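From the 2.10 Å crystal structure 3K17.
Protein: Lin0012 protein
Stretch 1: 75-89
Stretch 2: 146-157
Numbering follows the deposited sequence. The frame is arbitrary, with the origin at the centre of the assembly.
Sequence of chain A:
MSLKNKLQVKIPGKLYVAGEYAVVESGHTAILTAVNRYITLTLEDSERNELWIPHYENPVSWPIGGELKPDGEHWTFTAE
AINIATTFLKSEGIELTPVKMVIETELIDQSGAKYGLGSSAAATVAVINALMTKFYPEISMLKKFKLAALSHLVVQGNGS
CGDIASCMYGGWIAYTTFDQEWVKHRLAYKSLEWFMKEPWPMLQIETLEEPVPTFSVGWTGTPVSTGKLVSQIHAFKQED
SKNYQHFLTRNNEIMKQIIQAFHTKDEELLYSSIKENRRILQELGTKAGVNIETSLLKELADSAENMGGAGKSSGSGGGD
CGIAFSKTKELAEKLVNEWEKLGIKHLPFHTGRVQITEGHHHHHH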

ATOM      1  N   TRP A  75      18.114   1.505 -14.222  1.00 17.14           N
ATOM      2  CA  TRP A  75      18.721   2.837 -14.280  1.00 17.29           C
ATOM      3  C   TRP A  75      19.577   3.090 -13.032  1.00 17.26           C
ATOM      4  O   TRP A  75      20.429   3.971 -13.019  1.00 15.48           O
ATOM      5  CB  TRP A  75      17.642   3.933 -14.302  1.00 16.49           C
ATOM      6  CG  TRP A  75      16.831   4.030 -15.560  1.00 16.31           C
ATOM      7  CD1 TRP A  75      15.510   3.706 -15.715  1.00 18.24           C
ATOM      8  CD2 TRP A  75      17.281   4.505 -16.835  1.00 16.95           C
ATOM      9  NE1 TRP A  75      15.110   3.953 -17.010  1.00 16.10           N
ATOM     10  CE2 TRP A  75      16.178   4.442 -17.718  1.00 18.80           C
ATOM     11  CE3 TRP A  75      18.508   4.979 -17.317  1.00 16.42           C
ATOM     12  CZ2 TRP A  75      16.267   4.836 -19.060  1.00 18.62           C
ATOM     13  CZ3 TRP A  75      18.598   5.374 -18.650  1.00 16.42           C
ATOM     14  CH2 TRP A  75      17.483   5.299 -19.505  1.00 19.90           C
ATOM     15  N   THR A  76      19.325   2.319 -11.983  1.00 16.92           N
ATOM     16  CA  THR A  76      19.989   2.522 -10.707  1.00 18.64           C
ATOM     17  C   THR A  76      21.488   2.784 -10.688  1.00 17.06           C
ATOM     18  O   THR A  76      21.911   3.800 -10.146  1.00 16.48           O
ATOM     19  CB  THR A  76      19.652   1.374  -9.730  1.00 22.06           C
ATOM     20  OG1 THR A  76      18.237   1.158  -9.736  1.00 24.74           O
ATOM     21  CG2 THR A  76      20.046   1.754  -8.316  1.00 24.39           C
ATOM     22  N   PHE A  77      22.301   1.909 -11.275  1.00 17.03           N
ATOM     23  CA  PHE A  77      23.740   2.153 -11.222  1.00 16.22           C
ATOM     24  C   PHE A  77      24.158   3.479 -11.842  1.00 13.80           C
ATOM     25  O   PHE A  77      24.898   4.230 -11.224  1.00 14.03           O
ATOM     26  CB  PHE A  77      24.529   1.006 -11.872  1.00 13.68           C
ATOM     27  CG  PHE A  77      24.691  -0.195 -10.978  1.00 15.52           C
ATOM     28  CD1 PHE A  77      25.538  -0.142  -9.869  1.00 16.80           C
ATOM     29  CD2 PHE A  77      23.994  -1.370 -11.235  1.00 14.25           C
ATOM     30  CE1 PHE A  77      25.689  -1.249  -9.019  1.00 14.35           C
ATOM     31  CE2 PHE A  77      24.137  -2.485 -10.391  1.00 17.75           C
ATOM     32  CZ  PHE A  77      24.989  -2.417  -9.280  1.00 16.72           C
ATOM     33  N   THR A  78      23.686   3.770 -13.052  1.00 14.68           N
ATOM     34  CA  THR A  78      24.066   5.011 -13.715  1.00 15.11           C
ATOM     35  C   THR A  78      23.425   6.244 -13.097  1.00 16.12           C
ATOM     36  O   THR A  78      24.044   7.318 -13.060  1.00 17.61           O
ATOM     37  CB  THR A  78      23.760   4.960 -15.239  1.00 16.10           C
ATOM     38  OG1 THR A  78      22.385   4.623 -15.450  1.00 16.59           O
ATOM     39  CG2 THR A  78      24.633   3.915 -15.911  1.00 15.24           C
ATOM     40  N   ALA A  79      22.195   6.106 -12.605  1.00 14.28           N
ATOM     41  CA  ALA A  79      21.528   7.242 -11.979  1.00 13.72           C
ATOM     42  C   ALA A  79      22.290   7.618 -10.718  1.00 11.67           C
ATOM     43  O   ALA A  79      22.468   8.794 -10.420  1.00 12.15           O
ATOM     44  CB  ALA A  79      20.083   6.899 -11.624  1.00 13.20           C
ATOM     45  N   GLU A  80      22.733   6.613  -9.973  1.00 10.69           N
ATOM     46  CA  GLU A  80      23.464   6.871  -8.739  1.00 12.36           C
ATOM     47  C   GLU A  80      24.791   7.577  -9.030  1.00 12.09           C
ATOM     48  O   GLU A  80      25.185   8.486  -8.305  1.00 13.02           O
ATOM     49  CB  GLU A  80      23.729   5.559  -7.999  1.00 11.54           C
ATOM     50  CG  GLU A  80      24.427   5.722  -6.668  1.00 12.15           C
ATOM     51  CD  GLU A  80      23.503   6.214  -5.569  1.00 16.86           C
ATOM     52  OE1 GLU A  80      22.285   6.323  -5.816  1.00 16.84           O
ATOM     53  OE2 GLU A  80      23.993   6.482  -4.452  1.00 16.15           O
ATOM     54  N   ALA A  81      25.479   7.143 -10.083  1.00 12.54           N
ATOM     55  CA  ALA A  81      26.754   7.752 -10.459  1.00 12.64           C
ATOM     56  C   ALA A  81      26.528   9.214 -10.839  1.00 12.50           C
ATOM     57  O   ALA A  81      27.313  10.079 -10.487  1.00 13.31           O
ATOM     58  CB  ALA A  81      27.376   6.994 -11.613  1.00  9.53           C
ATOM     59  N   ILE A  82      25.438   9.483 -11.556  1.00 14.46           N
ATOM     60  CA  ILE A  82      25.103  10.844 -11.961  1.00 12.89           C
ATOM     61  C   ILE A  82      24.773  11.702 -10.735  1.00 16.18           C
ATOM     62  O   ILE A  82      25.179  12.865 -10.642  1.00 15.60           O
ATOM     63  CB  ILE A  82      23.886  10.839 -12.934  1.00 14.14           C
ATOM     64  CG1 ILE A  82      24.321  10.300 -14.294  1.00 11.63           C
ATOM     65  CG2 ILE A  82      23.297  12.241 -13.065  1.00 15.28           C
ATOM     66  CD1 ILE A  82      23.171  10.062 -15.263  1.00 19.43           C
ATOM     67  N   ASN A  83      24.043  11.122  -9.788  1.00 14.54           N
ATOM     68  CA  ASN A  83      23.657  11.847  -8.582  1.00 15.96           C
ATOM     69  C   ASN A  83      24.862  12.182  -7.700  1.00 16.18           C
ATOM     70  O   ASN A  83      25.004  13.311  -7.224  1.00 15.24           O
ATOM     71  CB  ASN A  83      22.615  11.033  -7.801  1.00 15.34           C
ATOM     72  CG  ASN A  83      21.256  10.996  -8.509  1.00 20.08           C
ATOM     73  OD1 ASN A  83      20.496  10.018  -8.405  1.00 18.02           O
ATOM     74  ND2 ASN A  83      20.948  12.064  -9.231  1.00 14.95           N
ATOM     75  N   ILE A  84      25.738  11.211  -7.484  1.00 15.40           N
ATOM     76  CA  ILE A  84      26.905  11.467  -6.660  1.00 17.14           C
ATOM     77  C   ILE A  84      27.860  12.440  -7.365  1.00 16.84           C
ATOM     78  O   ILE A  84      28.473  13.283  -6.718  1.00 15.79           O
ATOM     79  CB  ILE A  84      27.648  10.158  -6.317  1.00 17.53           C
ATOM     80  CG1 ILE A  84      28.673  10.418  -5.215  1.00 18.61           C
ATOM     81  CG2 ILE A  84      28.338   9.608  -7.559  1.00 20.94           C
ATOM     82  CD1 ILE A  84      29.386   9.163  -4.741  1.00 19.61           C
ATOM     83  N   ALA A  85      27.977  12.339  -8.686  1.00 17.03           N
ATOM     84  CA  ALA A  85      28.867  13.245  -9.416  1.00 17.78           C
ATOM     85  C   ALA A  85      28.316  14.669  -9.310  1.00 19.25           C
ATOM     86  O   ALA A  85      29.062  15.637  -9.130  1.00 18.30           O
ATOM     87  CB  ALA A  85      28.967  12.827 -10.865  1.00 16.71           C
ATOM     88  N   THR A  86      26.999  14.781  -9.412  1.00 17.32           N
ATOM     89  CA  THR A  86      26.318  16.060  -9.317  1.00 17.56           C
ATOM     90  C   THR A  86      26.536  16.694  -7.946  1.00 18.66           C
ATOM     91  O   THR A  86      26.809  17.887  -7.847  1.00 19.86           O
ATOM     92  CB  THR A  86      24.801  15.881  -9.572  1.00 16.78           C
ATOM     93  OG1 THR A  86      24.587  15.561 -10.955  1.00 15.20           O
ATOM     94  CG2 THR A  86      24.038  17.138  -9.204  1.00 13.98           C
ATOM     95  N   THR A  87      26.400  15.897  -6.890  1.00 20.10           N
ATOM     96  CA  THR A  87      26.598  16.394  -5.539  1.00 20.20           C
ATOM     97  C   THR A  87      28.060  16.809  -5.344  1.00 21.36           C
ATOM     98  O   THR A  87      28.345  17.788  -4.649  1.00 19.58           O
ATOM     99  CB  THR A  87      26.223  15.331  -4.488  1.00 20.45           C
ATOM    100  OG1 THR A  87      24.804  15.131  -4.510  1.00 18.76           O
ATOM    101  CG2 THR A  87      26.653  15.774  -3.079  1.00 18.84           C
ATOM    102  N   PHE A  88      28.980  16.066  -5.953  1.00 19.90           N
ATOM    103  CA  PHE A  88      30.395  16.402  -5.832  1.00 20.45           C
ATOM    104  C   PHE A  88      30.697  17.717  -6.552  1.00 20.93           C
ATOM    105  O   PHE A  88      31.369  18.587  -6.006  1.00 23.34           O
ATOM    106  CB  PHE A  88      31.283  15.307  -6.419  1.00 21.02           C
ATOM    107  CG  PHE A  88      32.744  15.671  -6.436  1.00 22.41           C
ATOM    108  CD1 PHE A  88      33.470  15.745  -5.249  1.00 22.58           C
ATOM    109  CD2 PHE A  88      33.375  15.999  -7.624  1.00 21.70           C
ATOM    110  CE1 PHE A  88      34.803  16.148  -5.247  1.00 23.96           C
ATOM    111  CE2 PHE A  88      34.709  16.404  -7.636  1.00 26.27           C
ATOM    112  CZ  PHE A  88      35.424  16.479  -6.438  1.00 23.60           C
ATOM    113  N   LEU A  89      30.199  17.859  -7.776  1.00 20.98           N
ATOM    114  CA  LEU A  89      30.433  19.071  -8.549  1.00 22.05           C
ATOM    115  C   LEU A  89      29.874  20.312  -7.855  1.00 24.14           C
ATOM    116  O   LEU A  89      30.482  21.380  -7.896  1.00 24.88           O
ATOM    117  CB  LEU A  89      29.840  18.929  -9.954  1.00 20.99           C
ATOM    118  CG  LEU A  89      30.552  17.923 -10.871  1.00 20.11           C
ATOM    119  CD1 LEU A  89      29.768  17.746 -12.160  1.00 17.09           C
ATOM    120  CD2 LEU A  89      31.966  18.408 -11.169  1.00 20.98           C
ATOM    121  N   LYS A 146      36.972   6.906  -5.904  1.00 18.21           N
ATOM    122  CA  LYS A 146      36.168   7.040  -4.694  1.00 18.92           C
ATOM    123  C   LYS A 146      34.702   7.355  -5.011  1.00 17.97           C
ATOM    124  O   LYS A 146      33.803   6.816  -4.381  1.00 16.16           O
ATOM    125  CB  LYS A 146      36.741   8.136  -3.785  1.00 23.06           C
ATOM    126  CG  LYS A 146      38.092   7.813  -3.154  1.00 23.83           C
ATOM    127  CD  LYS A 146      38.534   8.967  -2.266  1.00 26.50           C
ATOM    128  CE  LYS A 146      39.900   8.728  -1.640  1.00 29.33           C
ATOM    129  NZ  LYS A 146      40.304   9.892  -0.792  1.00 31.44           N
ATOM    130  N   LEU A 147      34.465   8.248  -5.963  1.00 18.02           N
ATOM    131  CA  LEU A 147      33.095   8.579  -6.342  1.00 17.42           C
ATOM    132  C   LEU A 147      32.432   7.319  -6.910  1.00 15.87           C
ATOM    133  O   LEU A 147      31.338   6.947  -6.502  1.00 15.72           O
ATOM    134  CB  LEU A 147      33.086   9.687  -7.397  1.00 17.40           C
ATOM    135  CG  LEU A 147      33.531  11.084  -6.952  1.00 20.37           C
ATOM    136  CD1 LEU A 147      33.683  11.983  -8.173  1.00 18.98           C
ATOM    137  CD2 LEU A 147      32.516  11.670  -5.969  1.00 20.19           C
ATOM    138  N   ALA A 148      33.121   6.661  -7.838  1.00 14.43           N
ATOM    139  CA  ALA A 148      32.610   5.455  -8.475  1.00 13.68           C
ATOM    140  C   ALA A 148      32.397   4.315  -7.481  1.00 14.77           C
ATOM    141  O   ALA A 148      31.414   3.563  -7.582  1.00 14.58           O
ATOM    142  CB  ALA A 148      33.561   5.014  -9.589  1.00 12.30           C
ATOM    143  N   ALA A 149      33.312   4.184  -6.525  1.00 15.34           N
ATOM    144  CA  ALA A 149      33.224   3.134  -5.516  1.00 16.63           C
ATOM    145  C   ALA A 149      32.052   3.349  -4.551  1.00 18.23           C
ATOM    146  O   ALA A 149      31.328   2.401  -4.227  1.00 17.69           O
ATOM    147  CB  ALA A 149      34.533   3.044  -4.733  1.00 19.49           C
ATOM    148  N   LEU A 150      31.879   4.581  -4.078  1.00 16.59           N
ATOM    149  CA  LEU A 150      30.773   4.889  -3.172  1.00 17.79           C
ATOM    150  C   LEU A 150      29.460   4.627  -3.900  1.00 16.59           C
ATOM    151  O   LEU A 150      28.546   4.027  -3.350  1.00 16.76           O
ATOM    152  CB  LEU A 150      30.805   6.356  -2.738  1.00 16.44           C
ATOM    153  CG  LEU A 150      31.870   6.789  -1.727  1.00 19.89           C
ATOM    154  CD1 LEU A 150      31.755   8.283  -1.450  1.00 18.66           C
ATOM    155  CD2 LEU A 150      31.686   6.000  -0.439  1.00 19.53           C
ATOM    156  N   SER A 151      29.378   5.093  -5.141  1.00 16.60           N
ATOM    157  CA  SER A 151      28.176   4.916  -5.951  1.00 16.19           C
ATOM    158  C   SER A 151      27.819   3.441  -6.085  1.00 15.63           C
ATOM    159  O   SER A 151      26.711   3.020  -5.748  1.00 15.64           O
ATOM    160  CB  SER A 151      28.387   5.510  -7.351  1.00 15.77           C
ATOM    161  OG  SER A 151      27.238   5.330  -8.175  1.00 14.17           O
ATOM    162  N   HIS A 152      28.776   2.660  -6.567  1.00 15.31           N
ATOM    163  CA  HIS A 152      28.566   1.245  -6.801  1.00 14.45           C
ATOM    164  C   HIS A 152      28.290   0.411  -5.552  1.00 15.14           C
ATOM    165  O   HIS A 152      27.461  -0.496  -5.590  1.00 12.69           O
ATOM    166  CB  HIS A 152      29.762   0.667  -7.566  1.00 13.62           C
ATOM    167  CG  HIS A 152      29.497  -0.674  -8.180  1.00 16.62           C
ATOM    168  ND1 HIS A 152      29.568  -1.851  -7.466  1.00 15.82           N
ATOM    169  CD2 HIS A 152      29.144  -1.020  -9.442  1.00 15.61           C
ATOM    170  CE1 HIS A 152      29.272  -2.866  -8.261  1.00 15.36           C
ATOM    171  NE2 HIS A 152      29.009  -2.388  -9.465  1.00 15.21           N
ATOM    172  N   LEU A 153      28.954   0.714  -4.444  1.00 15.83           N
ATOM    173  CA  LEU A 153      28.737  -0.081  -3.243  1.00 18.72           C
ATOM    174  C   LEU A 153      27.348   0.112  -2.628  1.00 18.89           C
ATOM    175  O   LEU A 153      26.743  -0.853  -2.175  1.00 19.74           O
ATOM    176  CB  LEU A 153      29.846   0.178  -2.214  1.00 19.68           C
ATOM    177  CG  LEU A 153      29.851   1.358  -1.249  1.00 24.94           C
ATOM    178  CD1 LEU A 153      28.852   1.108  -0.123  1.00 25.06           C
ATOM    179  CD2 LEU A 153      31.266   1.509  -0.667  1.00 25.32           C
ATOM    180  N   VAL A 154      26.812   1.329  -2.613  1.00 17.21           N
ATOM    181  CA  VAL A 154      25.475   1.461  -2.040  1.00 17.71           C
ATOM    182  C   VAL A 154      24.407   0.866  -2.970  1.00 18.50           C
ATOM    183  O   VAL A 154      23.350   0.441  -2.507  1.00 18.60           O
ATOM    184  CB  VAL A 154      25.121   2.932  -1.680  1.00 17.43           C
ATOM    185  CG1 VAL A 154      26.130   3.462  -0.654  1.00 19.65           C
ATOM    186  CG2 VAL A 154      25.092   3.799  -2.920  1.00 14.53           C
ATOM    187  N   VAL A 155      24.669   0.817  -4.276  1.00 16.71           N
ATOM    188  CA  VAL A 155      23.677   0.229  -5.181  1.00 15.62           C
ATOM    189  C   VAL A 155      23.775  -1.301  -5.141  1.00 17.59           C
ATOM    190  O   VAL A 155      22.774  -1.998  -4.994  1.00 18.05           O
ATOM    191  CB  VAL A 155      23.857   0.702  -6.634  1.00 15.23           C
ATOM    192  CG1 VAL A 155      22.884  -0.048  -7.545  1.00 14.23           C
ATOM    193  CG2 VAL A 155      23.600   2.200  -6.721  1.00 15.30           C
ATOM    194  N   GLN A 156      24.987  -1.821  -5.268  1.00 15.90           N
ATOM    195  CA  GLN A 156      25.184  -3.261  -5.222  1.00 19.40           C
ATOM    196  C   GLN A 156      24.850  -3.802  -3.819  1.00 17.36           C
ATOM    197  O   GLN A 156      24.313  -4.890  -3.681  1.00 17.74           O
ATOM    198  CB  GLN A 156      26.635  -3.590  -5.593  1.00 20.16           C
ATOM    199  CG  GLN A 156      26.991  -5.070  -5.586  1.00 22.78           C
ATOM    200  CD  GLN A 156      26.160  -5.879  -6.564  1.00 27.13           C
ATOM    201  OE1 GLN A 156      25.814  -5.406  -7.649  1.00 29.34           O
ATOM    202  NE2 GLN A 156      25.848  -7.115  -6.191  1.00 28.38           N
ATOM    203  N   GLY A 157      25.162  -3.037  -2.782  1.00 18.77           N
ATOM    204  CA  GLY A 157      24.880  -3.487  -1.425  1.00 19.72           C
ATOM    205  C   GLY A 157      25.975  -4.388  -0.874  1.00 22.96           C
ATOM    206  O   GLY A 157      25.889  -4.863   0.258  1.00 22.47           O
TER
HETATM  207  O   HOH W   1      26.830   3.141  -9.553  1.00  8.48           O

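Two helices of the Lin0012 protein, one filling nearly all of stretch 1 and continuing beyond it, the other entering stretch 2 from earlier in the chain, pack with their N-to-C directions 137° apart, a splayed antiparallel arrangement. Their axes approach to 8.9 Å. The backbones come nearest at Ala 81 and Ser 151, whose CA atoms lie 5.5 Å apart, and again one turn away, where the CA atoms of Phe 77 and Val 155 are separated by 6.3 Å. Both residues at the first of these points carry small side chains. Each helix is held by its own i to i+4 backbone hydrogen bonds, among them Ala 81 N to Phe 77 O (3.2 Å) and Ser 151 N to Leu 147 O (3.0 Å); the bond from Val 155 N to Ser 151 O (3.3 Å) is weak. The second helix ends at Gln 156; Gly 157, the first residue after it, leaves helical angles with positive phi; a CB at these backbone angles would be jammed against the carbonyl O of Gln 156.

No direct hydrogen bond joins the stretches, and the 623 Å² buried between them rests mainly on van der Waals packing. Ser 151 points toward the first helix at the close point. Its OG lies 3.2 Å from Ala 81 N, but the angle is poor for a hydrogen bond, and that amide already serves the helix. A water completes the polar link: it donates to Phe 77 O at 2.8 Å and is hydrogen-bonded to Ser 151 OG at 2.6 Å. The carbonyl and hydroxyl, 4.0 Å apart between Phe 77 O and Ser 151 OG, are thus bridged.

Phe 77 leaves its backbone sideways, yet its ring reaches the second helix. Val 155 CG1 sits over one face, 3.5 Å from the ring centroid and 15° off the normal, a CH-pi contact in which a methyl group meets the pi cloud. The His 152 ring forms an offset stack with the same phenyl group, with centroids 4.8 Å apart and planes inclined by 26°. At the edge of the phenyl ring, near its plane, Gln 156 OE1 approaches Phe 77 CZ to 3.5 Å, placing a partially negative oxygen near the electropositive rim.

Val 155, in the t rotamer, points toward the first helix and also meets Thr 76, with CG1 3.4 Å from Thr 76 CG2, and Glu 80, with CG2 3.6 Å from Glu 80 CB. The aliphatic part of Glu 80 therefore works as packing surface; its CG is 3.2 Å from Ser 151 OG, while its carboxylate atom OE2 lies 3.3 Å from Val 154 CG2.

Beyond Ala 81 the contact becomes chiefly apolar. Ile 84, extended with both chi angles t, brings CD1 to 3.7 Å from Leu 150 CB and to 3.4 Å from Leu 147 O. Leu 147 CD2 packs 4.1 Å from Ile 84 CG1 and 3.9 Å from Phe 88 CB, so this one methyl spans two successive turns of the first helix.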